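Local coordinates for protein chitin elicitor receptor kinase 1 (Arabidopsis thaliana, PDB 4EBY) that senses chitin oligomers at the plant cell surface through its LysM ectodomain and is probably activated as an immune receptor kinase by chitin-induced dimerization, at residues Phe143-Leu148 with Asn181-Val186. Numbering follows the deposited sequence.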
ATOM      1  N   PHE A 143      -8.095   5.449   2.775  1.00 16.95           N
ATOM      2  CA  PHE A 143      -7.748   5.140   1.387  1.00 16.20           C
ATOM      3  C   PHE A 143      -6.746   4.033   1.250  1.00 14.18           C
ATOM      4  O   PHE A 143      -5.800   3.937   2.046  1.00 16.50           O
ATOM      5  CB  PHE A 143      -7.233   6.385   0.659  1.00 15.06           C
ATOM      6  CG  PHE A 143      -8.334   7.347   0.346  1.00 15.79           C
ATOM      7  CD1 PHE A 143      -8.904   7.365  -0.916  1.00 18.75           C
ATOM      8  CD2 PHE A 143      -8.859   8.155   1.335  1.00 18.13           C
ATOM      9  CE1 PHE A 143      -9.990   8.208  -1.187  1.00 18.49           C
ATOM     10  CE2 PHE A 143      -9.930   8.981   1.089  1.00 17.57           C
ATOM     11  CZ  PHE A 143     -10.484   9.032  -0.181  1.00 20.66           C
ATOM     12  N   VAL A 144      -6.972   3.220   0.228  1.00 15.62           N
ATOM     13  CA  VAL A 144      -6.070   2.132  -0.131  1.00 13.57           C
ATOM     14  C   VAL A 144      -5.121   2.651  -1.194  1.00 16.32           C
ATOM     15  O   VAL A 144      -5.548   3.191  -2.219  1.00 17.07           O
ATOM     16  CB  VAL A 144      -6.824   0.930  -0.737  1.00 16.56           C
ATOM     17  CG1 VAL A 144      -5.861  -0.212  -1.038  1.00 18.24           C
ATOM     18  CG2 VAL A 144      -7.954   0.440   0.198  1.00 16.24           C
ATOM     19  N   THR A 145      -3.830   2.507  -0.938  1.00 14.46           N
ATOM     20  CA  THR A 145      -2.819   2.720  -1.952  1.00 14.83           C
ATOM     21  C   THR A 145      -2.763   1.438  -2.782  1.00 16.13           C
ATOM     22  O   THR A 145      -2.330   0.376  -2.302  1.00 15.59           O
ATOM     23  CB  THR A 145      -1.474   2.987  -1.270  1.00 14.70           C
ATOM     24  OG1 THR A 145      -1.580   4.208  -0.523  1.00 15.91           O
ATOM     25  CG2 THR A 145      -0.366   3.128  -2.295  1.00 16.20           C
ATOM     26  N   TYR A 146      -3.236   1.533  -4.017  1.00 14.57           N
ATOM     27  CA  TYR A 146      -3.567   0.362  -4.812  1.00 16.25           C
ATOM     28  C   TYR A 146      -2.731   0.328  -6.081  1.00 15.43           C
ATOM     29  O   TYR A 146      -2.974   1.082  -7.012  1.00 16.48           O
ATOM     30  CB  TYR A 146      -5.077   0.416  -5.147  1.00 15.80           C
ATOM     31  CG  TYR A 146      -5.632  -0.795  -5.868  1.00 15.76           C
ATOM     32  CD1 TYR A 146      -6.361  -1.755  -5.183  1.00 19.33           C
ATOM     33  CD2 TYR A 146      -5.469  -0.951  -7.244  1.00 17.62           C
ATOM     34  CE1 TYR A 146      -6.901  -2.853  -5.832  1.00 20.23           C
ATOM     35  CE2 TYR A 146      -6.004  -2.060  -7.905  1.00 19.62           C
ATOM     36  CZ  TYR A 146      -6.716  -3.004  -7.181  1.00 19.81           C
ATOM     37  OH  TYR A 146      -7.270  -4.105  -7.796  1.00 26.48           O
ATOM     38  N   PRO A 147      -1.697  -0.521  -6.125  1.00 15.05           N
ATOM     39  CA  PRO A 147      -0.924  -0.620  -7.371  1.00 15.48           C
ATOM     40  C   PRO A 147      -1.724  -1.365  -8.450  1.00 16.31           C
ATOM     41  O   PRO A 147      -2.220  -2.479  -8.226  1.00 18.88           O
ATOM     42  CB  PRO A 147       0.326  -1.426  -6.943  1.00 15.60           C
ATOM     43  CG  PRO A 147       0.378  -1.269  -5.424  1.00 17.73           C
ATOM     44  CD  PRO A 147      -1.075  -1.277  -5.018  1.00 16.33           C
ATOM     45  N   LEU A 148      -1.859  -0.725  -9.611  1.00 16.33           N
ATOM     46  CA  LEU A 148      -2.627  -1.274 -10.728  1.00 17.60           C
ATOM     47  C   LEU A 148      -1.931  -2.461 -11.372  1.00 20.29           C
ATOM     48  O   LEU A 148      -0.709  -2.464 -11.534  1.00 20.90           O
ATOM     49  CB  LEU A 148      -2.851  -0.201 -11.793  1.00 19.24           C
ATOM     50  CG  LEU A 148      -3.788   0.950 -11.422  1.00 18.52           C
ATOM     51  CD1 LEU A 148      -3.796   2.005 -12.540  1.00 22.20           C
ATOM     52  CD2 LEU A 148      -5.210   0.444 -11.140  1.00 19.73           C
ATOM     53  N   ASN A 181      -0.136  -0.169 -14.508  1.00 26.75           N
ATOM     54  CA  ASN A 181       1.033   0.238 -13.738  1.00 32.34           C
ATOM     55  C   ASN A 181       0.804   1.486 -12.890  1.00 26.85           C
ATOM     56  O   ASN A 181      -0.190   2.200 -13.062  1.00 28.62           O
ATOM     57  CB  ASN A 181       2.274   0.371 -14.626  1.00 44.88           C
ATOM     58  CG  ASN A 181       2.092   1.372 -15.731  1.00 47.03           C
ATOM     59  OD1 ASN A 181       1.874   2.554 -15.479  1.00 64.16           O
ATOM     60  ND2 ASN A 181       2.193   0.910 -16.973  1.00 48.97           N
ATOM     61  N   GLY A 182       1.701   1.727 -11.945  1.00 22.58           N
ATOM     62  CA  GLY A 182       1.535   2.831 -11.018  1.00 21.63           C
ATOM     63  C   GLY A 182       0.436   2.571 -10.006  1.00 20.13           C
ATOM     64  O   GLY A 182      -0.033   1.442  -9.856  1.00 26.34           O
ATOM     65  N   ILE A 183       0.053   3.623  -9.290  1.00 15.90           N
ATOM     66  CA  ILE A 183      -0.824   3.512  -8.137  1.00 16.57           C
ATOM     67  C   ILE A 183      -2.072   4.379  -8.331  1.00 15.48           C
ATOM     68  O   ILE A 183      -2.036   5.446  -8.985  1.00 18.94           O
ATOM     69  CB  ILE A 183      -0.067   3.967  -6.882  1.00 19.46           C
ATOM     70  CG1 ILE A 183       0.810   2.805  -6.368  1.00 18.95           C
ATOM     71  CG2 ILE A 183      -1.010   4.433  -5.798  1.00 29.39           C
ATOM     72  CD1 ILE A 183       1.871   3.250  -5.419  1.00 31.27           C
ATOM     73  N   VAL A 184      -3.178   3.915  -7.761  1.00 16.25           N
ATOM     74  CA  VAL A 184      -4.375   4.758  -7.619  1.00 15.11           C
ATOM     75  C   VAL A 184      -4.810   4.672  -6.162  1.00 16.36           C
ATOM     76  O   VAL A 184      -4.449   3.726  -5.465  1.00 17.35           O
ATOM     77  CB  VAL A 184      -5.544   4.333  -8.533  1.00 17.16           C
ATOM     78  CG1 VAL A 184      -5.217   4.616 -10.008  1.00 19.24           C
ATOM     79  CG2 VAL A 184      -5.958   2.869  -8.282  1.00 16.63           C
ATOM     80  N   TYR A 185      -5.568   5.672  -5.711  1.00 16.34           N
ATOM     81  CA  TYR A 185      -6.081   5.699  -4.348  1.00 17.36           C
ATOM     82  C   TYR A 185      -7.569   5.364  -4.370  1.00 17.46           C
ATOM     83  O   TYR A 185      -8.347   6.004  -5.084  1.00 20.13           O
ATOM     84  CB  TYR A 185      -5.857   7.075  -3.729  1.00 18.15           C
ATOM     85  CG  TYR A 185      -4.399   7.468  -3.674  1.00 17.50           C
ATOM     86  CD1 TYR A 185      -3.520   6.815  -2.829  1.00 18.26           C
ATOM     87  CD2 TYR A 185      -3.911   8.498  -4.464  1.00 23.62           C
ATOM     88  CE1 TYR A 185      -2.191   7.164  -2.779  1.00 21.68           C
ATOM     89  CE2 TYR A 185      -2.592   8.860  -4.417  1.00 25.88           C
ATOM     90  CZ  TYR A 185      -1.736   8.188  -3.570  1.00 28.74           C
ATOM     91  OH  TYR A 185      -0.410   8.552  -3.524  1.00 35.03           O
ATOM     92  N   VAL A 186      -7.947   4.348  -3.598  1.00 16.17           N
ATOM     93  CA  VAL A 186      -9.316   3.821  -3.603  1.00 18.99           C
ATOM     94  C   VAL A 186      -9.852   3.878  -2.176  1.00 18.77           C
ATOM     95  O   VAL A 186      -9.200   3.371  -1.272  1.00 17.94           O
ATOM     96  CB  VAL A 186      -9.279   2.337  -4.049  1.00 21.76           C
ATOM     97  CG1 VAL A 186     -10.688   1.699  -3.994  1.00 21.24           C
ATOM     98  CG2 VAL A 186      -8.633   2.208  -5.448  1.00 20.20           C
TER
HETATM   99  O   HOH W   1       1.332  -1.095 -10.246  1.00 25.15           O
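The antiparallel strand pair of a LysM βααβ unit is built here by V144, T145 and Y146 pairing with V186, Y185 and V184; helices 154-161 and 165-171 lie in the connection between the strands. Strand 143-147 also pairs with strand 8-13, while 183-187 is the outermost strand on this side of the sheet. The pair illustrates how an antiparallel ladder sorts its residues onto two faces. The hydrogen-bonded pairs V144–V186 and Y146–V184 each exchange two backbone bonds, the shortest running from V144 N to V186 O at 2.7 Å. Beyond the paired strands, L148 N continues the ladder to G182 O (2.8 Å), and a water donates to both L148 O and G182 O, bridging the two carbonyls.

On the face of the valines, V186, Y146 and L148 meet I157 of helix 154-161, and V144 packs on L9 and S11 of strand 8-13. V186 CG2 packs on Y146 CB. With CG of Y146 anti to the backbone N (chi1 -175°), the ring is set beside V184, whose CG2 comes within 4.0 Å of ring atom CD2. Farther out the ring makes a cation-pi contact with R60, and its hydroxyl bonds D152. L148 approaches V184 at about a right angle and clasps both its methyls, CD2 to CG2 at 3.8 Å and CD1 to CG1 at 3.9 Å.

On the other face sit the non-hydrogen-bonded pairs T145–Y185 and P147–I183. I183 CG2 stands 4.2 Å above one face of the Y185 ring, displaced toward its rim, and also meets the methyl CG2 of T145. The I183 side chain lies about 5 Å from a bound N-acetylglucosamine. T145 thus divides its work: OG1, hydrogen-bonded to the carbonyl oxygen of N128, rests in the plane of the Y185 ring, 3.8 Å from CE1 at the ring's edge.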